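Local coordinates for probable intron-encoded endonuclease 1 (Wickerhamomyces canadensis, PDB 6X1J), which cleaves DNA at a specific recognition sequence, as a LAGLIDADG homing endonuclease that takes part in homing of an intron of the mitochondrial 21S rRNA gene, at residues E37-I50 with F112-K125. Numbering follows the deposited sequence.
Sequences EETLIGNILGDVYI and FDKLGYYFMENHKK. With K (potassium ion), chain E; K (potassium ion), chain D; nucleotides of chain B.
Phe-112 turns its ring edge to Leu-40 (Phe-112 CD1 to Leu-40 CD2 4.0 Å), while Lys-114 crosses Glu-37 at about a right angle in a long salt bridge (Lys-114 NZ to Glu-37 OE1 3.5 Å). Leu-115 is a knob among Glu-37, Leu-40, Ile-41 and Ile-44, its CD1 beside Leu-40 and its CD2 against CG1 of Ile-41. At Gly-116 the bare backbone receives the tip of Ile-50, CD1 coming 3.6 Å from the glycine N. One face of the Phe-119 ring carries CG2 of Ile-44 in a CH-pi contact (3.6 Å to the centroid). Past the turn 121-124, Lys-125 runs extended beyond CG (chi2 163°) and its ammonium ties down the end of helix 34-45, donating to Ile-44 O (2.7 Å) in the carbonyl plane and to Val-48 O (2.8 Å). A water that accepts from NZ of Lys-125 also binds one potassium ion, whose ligands include Leu-45 O, Gly-46 O, Asp-148 and a DC15 phosphate oxygen of chain B. Further on, Tyr-49 packs on DA16 of chain B, C5' lying over one ring face; an alanine here would probably leave that sugar without aromatic support and a further phosphate without the hydroxyl's hydrogen bond. Asp-47, just past the helix, holds the second potassium through OD1 and OD2 alongside Asp-147, consistent with the paired acidic helix ends of the LAGLIDADG active site.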
# COMPACT_ATOMS: atom_id res chain seq x y z
N GLU A 37 -11.08 0.77 1.89
CA GLU A 37 -10.59 2.08 2.35
C GLU A 37 -9.36 1.78 3.20
O GLU A 37 -8.34 2.42 2.97
CB GLU A 37 -11.68 2.85 3.11
CG GLU A 37 -11.24 4.22 3.57
CD GLU A 37 -12.09 4.82 4.68
OE1 GLU A 37 -13.32 4.68 4.60
OE2 GLU A 37 -11.52 5.41 5.64
N GLU A 38 -9.50 0.84 4.15
CA GLU A 38 -8.47 0.49 5.17
C GLU A 38 -7.31 -0.18 4.47
O GLU A 38 -6.16 0.16 4.77
CB GLU A 38 -9.03 -0.34 6.32
CG GLU A 38 -10.08 0.42 7.13
CD GLU A 38 -10.77 -0.38 8.22
OE1 GLU A 38 -10.26 -1.45 8.63
OE2 GLU A 38 -11.83 0.08 8.68
N THR A 39 -7.57 -1.08 3.51
CA THR A 39 -6.50 -1.65 2.67
C THR A 39 -5.71 -0.49 2.03
O THR A 39 -4.47 -0.48 2.06
CB THR A 39 -7.08 -2.60 1.61
OG1 THR A 39 -7.77 -3.68 2.25
CG2 THR A 39 -5.99 -3.12 0.73
N LEU A 40 -6.43 0.44 1.43
CA LEU A 40 -5.84 1.43 0.51
C LEU A 40 -5.03 2.43 1.35
O LEU A 40 -4.00 2.95 0.87
CB LEU A 40 -6.97 2.15 -0.24
CG LEU A 40 -6.52 3.32 -1.12
CD1 LEU A 40 -5.37 2.93 -2.03
CD2 LEU A 40 -7.65 3.86 -1.97
N ILE A 41 -5.43 2.66 2.58
CA ILE A 41 -4.63 3.57 3.47
C ILE A 41 -3.25 2.93 3.66
O ILE A 41 -2.23 3.66 3.58
CB ILE A 41 -5.37 3.83 4.80
CG1 ILE A 41 -6.53 4.80 4.56
CG2 ILE A 41 -4.42 4.30 5.89
CD1 ILE A 41 -7.66 4.60 5.54
N GLY A 42 -3.20 1.63 3.90
CA GLY A 42 -1.92 0.91 3.99
C GLY A 42 -1.12 1.02 2.71
O GLY A 42 0.10 1.29 2.78
N ASN A 43 -1.77 0.82 1.55
CA ASN A 43 -1.05 0.70 0.26
C ASN A 43 -0.44 2.06 -0.10
O ASN A 43 0.59 2.08 -0.81
CB ASN A 43 -1.97 0.14 -0.82
CG ASN A 43 -2.15 -1.36 -0.72
OD1 ASN A 43 -3.28 -1.83 -0.80
ND2 ASN A 43 -1.06 -2.12 -0.53
N ILE A 44 -1.07 3.17 0.30
CA ILE A 44 -0.63 4.56 -0.07
C ILE A 44 0.63 4.87 0.73
O ILE A 44 1.61 5.41 0.16
CB ILE A 44 -1.75 5.59 0.18
CG1 ILE A 44 -2.94 5.29 -0.72
CG2 ILE A 44 -1.21 7.00 -0.00
CD1 ILE A 44 -4.21 6.06 -0.38
N LEU A 45 0.63 4.47 1.98
CA LEU A 45 1.84 4.54 2.86
C LEU A 45 2.92 3.67 2.23
O LEU A 45 4.07 4.10 2.18
CB LEU A 45 1.44 4.06 4.27
CG LEU A 45 0.59 5.08 5.05
CD1 LEU A 45 -0.06 4.43 6.27
CD2 LEU A 45 1.45 6.30 5.47
N GLY A 46 2.51 2.55 1.61
CA GLY A 46 3.38 1.59 0.91
C GLY A 46 3.64 1.89 -0.56
O GLY A 46 4.22 2.95 -0.88
N ASP A 47 3.28 0.94 -1.44
CA ASP A 47 3.80 0.79 -2.82
C ASP A 47 2.87 1.42 -3.89
O ASP A 47 3.28 1.48 -5.08
CB ASP A 47 4.00 -0.70 -3.08
CG ASP A 47 5.19 -1.28 -2.32
OD1 ASP A 47 6.14 -0.52 -2.04
OD2 ASP A 47 5.11 -2.43 -1.94
N VAL A 48 1.68 1.90 -3.53
CA VAL A 48 0.71 2.36 -4.55
C VAL A 48 0.91 3.85 -4.87
O VAL A 48 1.27 4.68 -3.96
CB VAL A 48 -0.71 2.02 -4.10
CG1 VAL A 48 -1.72 2.71 -4.96
CG2 VAL A 48 -0.95 0.52 -4.14
N TYR A 49 0.77 4.16 -6.15
CA TYR A 49 0.68 5.51 -6.76
C TYR A 49 -0.81 5.88 -6.80
O TYR A 49 -1.58 5.17 -7.51
CB TYR A 49 1.34 5.49 -8.13
CG TYR A 49 1.41 6.79 -8.88
CD1 TYR A 49 1.05 8.00 -8.32
CD2 TYR A 49 1.89 6.79 -10.17
CE1 TYR A 49 1.18 9.19 -9.03
CE2 TYR A 49 2.01 7.97 -10.90
CZ TYR A 49 1.66 9.18 -10.32
OH TYR A 49 1.78 10.32 -11.06
N ILE A 50 -1.22 6.82 -5.95
CA ILE A 50 -2.59 7.40 -6.03
C ILE A 50 -2.48 8.74 -6.76
O ILE A 50 -1.89 9.74 -6.19
CB ILE A 50 -3.32 7.44 -4.68
CG1 ILE A 50 -4.75 7.99 -4.85
CG2 ILE A 50 -2.52 8.17 -3.61
CD1 ILE A 50 -5.68 7.57 -3.73
N PHE A 112 -12.04 7.33 -5.15
CA PHE A 112 -10.60 7.42 -4.76
C PHE A 112 -10.22 8.85 -4.34
O PHE A 112 -9.11 9.03 -3.80
CB PHE A 112 -9.69 6.90 -5.89
CG PHE A 112 -9.89 5.44 -6.25
CD1 PHE A 112 -9.69 4.43 -5.32
CD2 PHE A 112 -10.27 5.06 -7.54
CE1 PHE A 112 -9.90 3.09 -5.65
CE2 PHE A 112 -10.49 3.73 -7.86
CZ PHE A 112 -10.33 2.75 -6.91
N ASP A 113 -11.11 9.84 -4.52
CA ASP A 113 -10.78 11.28 -4.33
C ASP A 113 -10.52 11.64 -2.87
O ASP A 113 -9.57 12.42 -2.62
CB ASP A 113 -11.91 12.17 -4.86
CG ASP A 113 -11.86 12.44 -6.36
OD1 ASP A 113 -10.87 12.02 -7.02
OD2 ASP A 113 -12.80 13.08 -6.84
N LYS A 114 -11.35 11.15 -1.94
CA LYS A 114 -11.21 11.43 -0.49
C LYS A 114 -9.79 11.09 -0.02
O LYS A 114 -9.14 11.97 0.61
CB LYS A 114 -12.23 10.63 0.31
CG LYS A 114 -12.18 10.98 1.80
CD LYS A 114 -13.14 10.20 2.65
CE LYS A 114 -12.61 8.83 2.99
NZ LYS A 114 -13.64 8.06 3.71
N LEU A 115 -9.33 9.86 -0.26
CA LEU A 115 -7.96 9.42 0.13
C LEU A 115 -6.92 10.06 -0.79
O LEU A 115 -5.84 10.42 -0.32
CB LEU A 115 -7.89 7.89 0.12
CG LEU A 115 -8.66 7.23 1.27
CD1 LEU A 115 -8.66 5.72 1.16
CD2 LEU A 115 -8.07 7.62 2.62
N GLY A 116 -7.26 10.32 -2.03
CA GLY A 116 -6.31 11.06 -2.89
C GLY A 116 -6.01 12.46 -2.34
O GLY A 116 -4.81 12.82 -2.32
N TYR A 117 -7.04 13.24 -1.95
CA TYR A 117 -6.86 14.64 -1.46
C TYR A 117 -6.26 14.59 -0.06
O TYR A 117 -5.47 15.48 0.27
CB TYR A 117 -8.14 15.47 -1.57
CG TYR A 117 -8.43 15.94 -2.98
CD1 TYR A 117 -7.55 16.77 -3.67
CD2 TYR A 117 -9.59 15.55 -3.65
CE1 TYR A 117 -7.80 17.20 -4.97
CE2 TYR A 117 -9.86 15.97 -4.94
CZ TYR A 117 -8.95 16.79 -5.61
OH TYR A 117 -9.25 17.21 -6.88
N TYR A 118 -6.55 13.53 0.71
CA TYR A 118 -6.08 13.38 2.10
C TYR A 118 -4.56 13.18 2.13
O TYR A 118 -3.90 13.77 3.04
CB TYR A 118 -6.87 12.26 2.78
CG TYR A 118 -6.61 12.20 4.25
CD1 TYR A 118 -7.26 13.05 5.12
CD2 TYR A 118 -5.68 11.32 4.77
CE1 TYR A 118 -6.99 13.03 6.48
CE2 TYR A 118 -5.40 11.28 6.12
CZ TYR A 118 -6.06 12.15 6.98
OH TYR A 118 -5.79 12.10 8.31
N PHE A 119 -4.02 12.42 1.17
CA PHE A 119 -2.59 12.00 1.12
C PHE A 119 -1.75 12.90 0.22
O PHE A 119 -0.55 13.07 0.50
CB PHE A 119 -2.45 10.56 0.61
CG PHE A 119 -2.56 9.58 1.74
CD1 PHE A 119 -1.48 9.38 2.58
CD2 PHE A 119 -3.75 8.93 2.00
CE1 PHE A 119 -1.60 8.52 3.66
CE2 PHE A 119 -3.86 8.07 3.08
CZ PHE A 119 -2.78 7.86 3.90
N MET A 120 -2.31 13.37 -0.88
CA MET A 120 -1.46 14.07 -1.89
C MET A 120 -1.65 15.59 -1.79
O MET A 120 -2.79 16.05 -1.79
CB MET A 120 -1.79 13.60 -3.31
CG MET A 120 -1.68 12.11 -3.50
SD MET A 120 0.05 11.51 -3.34
CE MET A 120 -0.32 10.25 -2.15
N GLU A 121 -0.54 16.31 -1.82
CA GLU A 121 -0.48 17.78 -1.68
C GLU A 121 0.75 18.23 -2.45
O GLU A 121 1.85 17.90 -2.00
CB GLU A 121 -0.39 18.12 -0.19
CG GLU A 121 -0.55 19.59 0.15
CD GLU A 121 -0.44 19.85 1.65
OE1 GLU A 121 -1.51 20.01 2.31
OE2 GLU A 121 0.73 19.86 2.15
N ASN A 122 0.56 18.87 -3.60
CA ASN A 122 1.67 19.33 -4.47
C ASN A 122 2.37 18.11 -5.08
O ASN A 122 3.59 18.17 -5.32
CB ASN A 122 2.63 20.20 -3.65
CG ASN A 122 3.01 21.50 -4.33
OD1 ASN A 122 2.95 21.63 -5.55
ND2 ASN A 122 3.42 22.47 -3.53
N HIS A 123 1.62 17.03 -5.33
CA HIS A 123 2.12 15.75 -5.93
C HIS A 123 3.17 15.06 -5.03
O HIS A 123 3.96 14.27 -5.57
CB HIS A 123 2.67 16.01 -7.34
CG HIS A 123 1.62 16.46 -8.30
ND1 HIS A 123 1.46 17.80 -8.65
CD2 HIS A 123 0.66 15.78 -8.95
CE1 HIS A 123 0.45 17.91 -9.49
NE2 HIS A 123 -0.06 16.68 -9.69
N LYS A 124 3.18 15.32 -3.72
CA LYS A 124 3.95 14.52 -2.73
C LYS A 124 2.95 13.85 -1.79
O LYS A 124 1.90 14.46 -1.48
CB LYS A 124 4.95 15.40 -1.97
CG LYS A 124 6.08 15.98 -2.82
CD LYS A 124 7.29 16.47 -2.02
CE LYS A 124 7.21 17.94 -1.63
NZ LYS A 124 6.07 18.19 -0.72
N LYS A 125 3.24 12.61 -1.39
CA LYS A 125 2.54 11.94 -0.27
C LYS A 125 2.94 12.67 1.00
O LYS A 125 4.16 12.80 1.18
CB LYS A 125 2.96 10.48 -0.08
CG LYS A 125 2.17 9.46 -0.86
CD LYS A 125 2.84 8.13 -0.99
CE LYS A 125 2.18 7.25 -2.02
NZ LYS A 125 2.88 5.96 -2.12
K K E . 6.43 4.12 0.03
K K D . 8.00 -2.68 -1.28
P DA B 16 4.62 8.20 -5.06
OP1 DA B 16 4.89 9.13 -3.94
OP2 DA B 16 3.22 7.88 -5.37
O5' DA B 16 5.41 8.72 -6.34
C5' DA B 16 4.64 9.10 -7.50
C4' DA B 16 5.51 9.57 -8.64
O4' DA B 16 6.03 8.43 -9.35
C3' DA B 16 4.69 10.37 -9.65
O3' DA B 16 5.00 11.74 -9.43
C2' DA B 16 5.14 9.85 -11.01
C1' DA B 16 6.04 8.66 -10.74
N9 DA B 16 5.70 7.39 -11.40
C8 DA B 16 4.93 6.34 -10.98
N7 DA B 16 4.89 5.33 -11.82
C5 DA B 16 5.68 5.77 -12.88
C6 DA B 16 6.07 5.17 -14.09
N6 DA B 16 5.69 3.94 -14.47
N1 DA B 16 6.88 5.87 -14.91
C2 DA B 16 7.28 7.08 -14.53
N3 DA B 16 7.01 7.74 -13.41
C4 DA B 16 6.20 7.03 -12.62
P DC B 15 8.21 2.40 -2.97
OP1 DC B 15 9.52 3.06 -2.75
OP2 DC B 15 7.30 2.00 -1.83
O5' DC B 15 7.55 3.47 -3.90
C5' DC B 15 6.18 3.61 -4.22
C4' DC B 15 6.27 4.87 -5.04
O4' DC B 15 7.08 4.64 -6.22
C3' DC B 15 5.03 5.66 -5.47
O3' DC B 15 5.32 6.88 -4.76
C2' DC B 15 5.04 5.50 -6.98
C1' DC B 15 6.52 5.34 -7.32
N1 DC B 15 6.82 4.57 -8.54
C2 DC B 15 7.70 5.10 -9.49
O2 DC B 15 8.22 6.20 -9.28
N3 DC B 15 7.95 4.40 -10.62
C4 DC B 15 7.39 3.20 -10.80
N4 DC B 15 7.66 2.55 -11.93
C5 DC B 15 6.51 2.62 -9.83
C6 DC B 15 6.23 3.35 -8.74
O HOH W 1 5.68 6.19 -1.82
O HOH W 2 9.93 -4.41 -1.61
O HOH W 3 10.92 -1.81 -2.58
O HOH W 4 9.31 3.53 0.28
O HOH W 5 8.08 5.72 2.23